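Long-range contact in protein argonaute (Methanocaldococcus jannaschii, PDB 5G5S), which uses short single-stranded DNA guides to bind and cut complementary DNA strands and may defend the cell against invading genetic elements: residues 546-555 and 579-590. Residues are numbered along the deposited sequence; the frame is centred on the assembly and turned at random.
Sequences HLPYVIEYLE and ERNDLKEISKEL
P548, in the first turn of helix 547-555, is a knob in a hole formed by E579, D582, L583 and I586. Its CG lies 3.5 Å from CB of D582, and its CB meets CD1 of I586 at 3.8 Å. Proline suits this turn, whose leading residues need no amide hydrogen for the helix ladder, and its compact ring is consistent with the close backbones here, CA of P548 and CA of L583 being 5.9 Å apart. The segment axes diverge at 31°, and I551 forks to follow them: its CD1 turns back to CD2 of L583 at 3.7 Å, while its CG2 reaches forward to CD1 of L590 at 3.6 Å. L547 meets L583 roughly at right angles, methyl to methyl; branched L547, I551 and L583 suit this buried seam by offering methyls in several directions.

Beside it, the backbone N of L547 donates to OE1 of E579 (3.1 Å, 153° at the hydrogen), approaching from above the carboxylate plane. With CG beside its own backbone N (chi1 -72°), the glutamate extends across the proline CD to the start of the other helix, where a negative charge would probably be favoured by the helix dipole. Its OE2 accepts from the amide of Q576, which helps fix the carboxylate.

H546, at the N-cap position, lies near E543, probably catalytic as in related Argonautes. In the RNase H-like PIWI fold, L547 also packs on L505 of strand 501-506 and L583 on F644 of strand 636-645, setting both helices against the central mixed sheet.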
loop_
_atom_site.group_PDB
_atom_site.type_symbol
_atom_site.label_atom_id
_atom_site.label_comp_id
_atom_site.label_asym_id
_atom_site.label_seq_id
_atom_site.Cartn_x
_atom_site.Cartn_y
_atom_site.Cartn_z
ATOM N N HIS A 546 -4.329 -13.390 -12.377
ATOM C CA HIS A 546 -5.169 -12.382 -13.030
ATOM C C HIS A 546 -6.591 -12.296 -12.446
ATOM O O HIS A 546 -7.039 -13.229 -11.777
ATOM C CB HIS A 546 -5.192 -12.627 -14.559
ATOM C CG HIS A 546 -5.645 -14.007 -14.963
ATOM N ND1 HIS A 546 -4.933 -15.146 -14.594
ATOM C CD2 HIS A 546 -6.707 -14.388 -15.713
ATOM C CE1 HIS A 546 -5.591 -16.166 -15.121
ATOM N NE2 HIS A 546 -6.672 -15.758 -15.789
ATOM N N LEU A 547 -7.293 -11.163 -12.685
ATOM C CA LEU A 547 -8.665 -10.944 -12.213
ATOM C C LEU A 547 -9.660 -12.056 -12.628
ATOM O O LEU A 547 -10.337 -12.562 -11.739
ATOM C CB LEU A 547 -9.186 -9.536 -12.542
ATOM C CG LEU A 547 -10.508 -9.121 -11.876
ATOM C CD1 LEU A 547 -10.422 -9.185 -10.340
ATOM C CD2 LEU A 547 -10.929 -7.738 -12.325
ATOM N N PRO A 548 -9.732 -12.528 -13.905
ATOM C CA PRO A 548 -10.639 -13.652 -14.213
ATOM C C PRO A 548 -10.441 -14.880 -13.309
ATOM O O PRO A 548 -11.435 -15.459 -12.867
ATOM C CB PRO A 548 -10.324 -13.960 -15.680
ATOM C CG PRO A 548 -9.834 -12.659 -16.223
ATOM C CD PRO A 548 -9.022 -12.077 -15.124
ATOM N N TYR A 549 -9.175 -15.236 -12.986
ATOM C CA TYR A 549 -8.847 -16.351 -12.091
ATOM C C TYR A 549 -9.288 -16.107 -10.642
ATOM O O TYR A 549 -9.758 -17.046 -10.001
ATOM C CB TYR A 549 -7.353 -16.718 -12.158
ATOM C CG TYR A 549 -6.927 -17.716 -11.104
ATOM C CD1 TYR A 549 -7.126 -19.082 -11.285
ATOM C CD2 TYR A 549 -6.387 -17.291 -9.895
ATOM C CE1 TYR A 549 -6.798 -19.999 -10.284
ATOM C CE2 TYR A 549 -6.026 -18.197 -8.903
ATOM C CZ TYR A 549 -6.230 -19.550 -9.099
ATOM O OH TYR A 549 -5.846 -20.428 -8.112
ATOM N N VAL A 550 -9.133 -14.861 -10.125
ATOM C CA VAL A 550 -9.540 -14.471 -8.772
ATOM C C VAL A 550 -11.043 -14.757 -8.600
ATOM O O VAL A 550 -11.435 -15.403 -7.625
ATOM C CB VAL A 550 -9.179 -12.988 -8.446
ATOM C CG1 VAL A 550 -9.789 -12.530 -7.117
ATOM C CG2 VAL A 550 -7.672 -12.778 -8.438
ATOM N N ILE A 551 -11.863 -14.310 -9.573
ATOM C CA ILE A 551 -13.317 -14.483 -9.584
ATOM C C ILE A 551 -13.696 -15.953 -9.578
ATOM O O ILE A 551 -14.536 -16.353 -8.771
ATOM C CB ILE A 551 -13.983 -13.671 -10.728
ATOM C CG1 ILE A 551 -13.666 -12.153 -10.583
ATOM C CG2 ILE A 551 -15.491 -13.916 -10.752
ATOM C CD1 ILE A 551 -13.883 -11.309 -11.823
ATOM N N GLU A 552 -13.036 -16.765 -10.437
ATOM C CA GLU A 552 -13.241 -18.209 -10.534
ATOM C C GLU A 552 -12.926 -18.856 -9.186
ATOM O O GLU A 552 -13.706 -19.674 -8.717
ATOM C CB GLU A 552 -12.339 -18.820 -11.619
ATOM C CG GLU A 552 -12.768 -18.523 -13.046
ATOM C CD GLU A 552 -11.857 -19.151 -14.085
ATOM O OE1 GLU A 552 -12.000 -20.370 -14.336
ATOM O OE2 GLU A 552 -10.985 -18.435 -14.632
ATOM N N TYR A 553 -11.804 -18.454 -8.558
ATOM C CA TYR A 553 -11.337 -18.937 -7.261
ATOM C C TYR A 553 -12.335 -18.604 -6.139
ATOM O O TYR A 553 -12.605 -19.468 -5.294
ATOM C CB TYR A 553 -9.938 -18.361 -6.930
ATOM C CG TYR A 553 -9.308 -19.003 -5.710
ATOM C CD1 TYR A 553 -8.593 -20.192 -5.815
ATOM C CD2 TYR A 553 -9.472 -18.447 -4.441
ATOM C CE1 TYR A 553 -8.062 -20.820 -4.689
ATOM C CE2 TYR A 553 -8.949 -19.067 -3.309
ATOM C CZ TYR A 553 -8.242 -20.251 -3.439
ATOM O OH TYR A 553 -7.722 -20.859 -2.331
ATOM N N LEU A 554 -12.873 -17.361 -6.132
ATOM C CA LEU A 554 -13.825 -16.920 -5.108
ATOM C C LEU A 554 -15.141 -17.681 -5.162
ATOM O O LEU A 554 -15.723 -17.965 -4.120
ATOM C CB LEU A 554 -14.072 -15.397 -5.170
ATOM C CG LEU A 554 -12.886 -14.461 -4.883
ATOM C CD1 LEU A 554 -13.254 -13.061 -5.224
ATOM C CD2 LEU A 554 -12.429 -14.537 -3.435
ATOM N N GLU A 555 -15.596 -18.017 -6.372
ATOM C CA GLU A 555 -16.838 -18.739 -6.621
ATOM C C GLU A 555 -16.697 -20.252 -6.366
ATOM O O GLU A 555 -17.527 -20.829 -5.667
ATOM C CB GLU A 555 -17.348 -18.427 -8.059
ATOM C CG GLU A 555 -18.655 -19.101 -8.474
ATOM C CD GLU A 555 -19.911 -18.659 -7.741
ATOM O OE1 GLU A 555 -20.229 -17.450 -7.789
ATOM O OE2 GLU A 555 -20.592 -19.520 -7.140
ATOM N N GLU A 579 -7.098 -10.240 -20.289
ATOM C CA GLU A 579 -8.092 -10.270 -19.215
ATOM C C GLU A 579 -9.447 -9.704 -19.655
ATOM O O GLU A 579 -10.475 -10.202 -19.194
ATOM C CB GLU A 579 -7.604 -9.463 -17.999
ATOM C CG GLU A 579 -6.477 -10.071 -17.187
ATOM C CD GLU A 579 -6.000 -9.161 -16.070
ATOM O OE1 GLU A 579 -6.643 -9.134 -14.996
ATOM O OE2 GLU A 579 -4.990 -8.451 -16.279
ATOM N N ARG A 580 -9.447 -8.639 -20.500
ATOM C CA ARG A 580 -10.639 -7.917 -20.965
ATOM C C ARG A 580 -11.734 -8.805 -21.540
ATOM O O ARG A 580 -12.888 -8.676 -21.142
ATOM C CB ARG A 580 -10.278 -6.776 -21.936
ATOM C CG ARG A 580 -9.494 -5.628 -21.284
ATOM C CD ARG A 580 -9.390 -4.385 -22.158
ATOM N NE ARG A 580 -8.779 -4.642 -23.467
ATOM C CZ ARG A 580 -9.184 -4.091 -24.611
ATOM N NH1 ARG A 580 -10.210 -3.249 -24.627
ATOM N NH2 ARG A 580 -8.568 -4.386 -25.748
ATOM N N ASN A 581 -11.370 -9.724 -22.434
ATOM C CA ASN A 581 -12.306 -10.661 -23.049
ATOM C C ASN A 581 -12.788 -11.710 -22.054
ATOM O O ASN A 581 -13.950 -12.114 -22.120
ATOM C CB ASN A 581 -11.691 -11.330 -24.265
ATOM C CG ASN A 581 -12.649 -12.276 -24.951
ATOM O OD1 ASN A 581 -13.616 -11.853 -25.596
ATOM N ND2 ASN A 581 -12.463 -13.574 -24.723
ATOM N N ASP A 582 -11.900 -12.170 -21.157
ATOM C CA ASP A 582 -12.243 -13.152 -20.128
ATOM C C ASP A 582 -13.233 -12.536 -19.134
ATOM O O ASP A 582 -14.148 -13.228 -18.680
ATOM C CB ASP A 582 -10.980 -13.645 -19.397
ATOM C CG ASP A 582 -10.068 -14.578 -20.179
ATOM O OD1 ASP A 582 -10.135 -14.573 -21.427
ATOM O OD2 ASP A 582 -9.249 -15.276 -19.542
ATOM N N LEU A 583 -13.053 -11.229 -18.819
ATOM C CA LEU A 583 -13.937 -10.486 -17.920
ATOM C C LEU A 583 -15.282 -10.213 -18.572
ATOM O O LEU A 583 -16.298 -10.248 -17.884
ATOM C CB LEU A 583 -13.284 -9.210 -17.388
ATOM C CG LEU A 583 -12.137 -9.391 -16.384
ATOM C CD1 LEU A 583 -11.503 -8.062 -16.061
ATOM C CD2 LEU A 583 -12.602 -10.089 -15.107
ATOM N N LYS A 584 -15.297 -10.028 -19.910
ATOM C CA LYS A 584 -16.509 -9.881 -20.721
ATOM C C LYS A 584 -17.340 -11.171 -20.633
ATOM O O LYS A 584 -18.540 -11.092 -20.400
ATOM C CB LYS A 584 -16.164 -9.582 -22.191
ATOM C CG LYS A 584 -15.925 -8.107 -22.474
ATOM C CD LYS A 584 -16.001 -7.800 -23.972
ATOM C CE LYS A 584 -14.644 -7.657 -24.610
ATOM N NZ LYS A 584 -14.747 -7.504 -26.085
ATOM N N GLU A 585 -16.687 -12.350 -20.754
ATOM C CA GLU A 585 -17.327 -13.674 -20.672
ATOM C C GLU A 585 -17.821 -14.012 -19.260
ATOM O O GLU A 585 -18.917 -14.546 -19.119
ATOM C CB GLU A 585 -16.405 -14.791 -21.214
ATOM C CG GLU A 585 -16.044 -14.666 -22.689
ATOM C CD GLU A 585 -17.213 -14.573 -23.652
ATOM O OE1 GLU A 585 -17.969 -15.565 -23.767
ATOM O OE2 GLU A 585 -17.381 -13.501 -24.276
ATOM N N ILE A 586 -17.016 -13.700 -18.229
ATOM C CA ILE A 586 -17.336 -13.927 -16.818
ATOM C C ILE A 586 -18.616 -13.177 -16.387
ATOM O O ILE A 586 -19.438 -13.756 -15.673
ATOM C CB ILE A 586 -16.084 -13.667 -15.913
ATOM C CG1 ILE A 586 -15.454 -14.989 -15.474
ATOM C CG2 ILE A 586 -16.373 -12.782 -14.699
ATOM C CD1 ILE A 586 -13.971 -14.912 -15.158
ATOM N N SER A 587 -18.790 -11.914 -16.848
ATOM C CA SER A 587 -19.947 -11.078 -16.528
ATOM C C SER A 587 -21.234 -11.703 -17.043
ATOM O O SER A 587 -22.242 -11.690 -16.331
ATOM C CB SER A 587 -19.775 -9.659 -17.072
ATOM O OG SER A 587 -19.816 -9.610 -18.492
ATOM N N LYS A 588 -21.206 -12.257 -18.277
ATOM C CA LYS A 588 -22.388 -12.914 -18.817
ATOM C C LYS A 588 -22.598 -14.308 -18.229
ATOM O O LYS A 588 -23.740 -14.709 -18.030
ATOM C CB LYS A 588 -22.500 -12.825 -20.352
ATOM C CG LYS A 588 -21.499 -13.613 -21.177
ATOM C CD LYS A 588 -21.798 -13.374 -22.649
ATOM C CE LYS A 588 -20.822 -14.045 -23.577
ATOM N NZ LYS A 588 -21.207 -13.868 -25.002
ATOM N N GLU A 589 -21.510 -15.000 -17.862
ATOM C CA GLU A 589 -21.591 -16.312 -17.218
ATOM C C GLU A 589 -22.157 -16.188 -15.797
ATOM O O GLU A 589 -22.998 -16.998 -15.419
ATOM C CB GLU A 589 -20.222 -17.021 -17.221
ATOM C CG GLU A 589 -20.269 -18.485 -16.804
ATOM C CD GLU A 589 -21.161 -19.377 -17.650
ATOM O OE1 GLU A 589 -20.710 -19.801 -18.739
ATOM O OE2 GLU A 589 -22.316 -19.631 -17.236
ATOM N N LEU A 590 -21.725 -15.160 -15.023
ATOM C CA LEU A 590 -22.228 -14.920 -13.660
ATOM C C LEU A 590 -23.553 -14.155 -13.618
ATOM O O LEU A 590 -24.261 -14.262 -12.617
ATOM C CB LEU A 590 -21.210 -14.154 -12.807
ATOM C CG LEU A 590 -19.892 -14.829 -12.429
ATOM C CD1 LEU A 590 -18.936 -13.795 -11.843
ATOM C CD2 LEU A 590 -20.101 -15.969 -11.442
#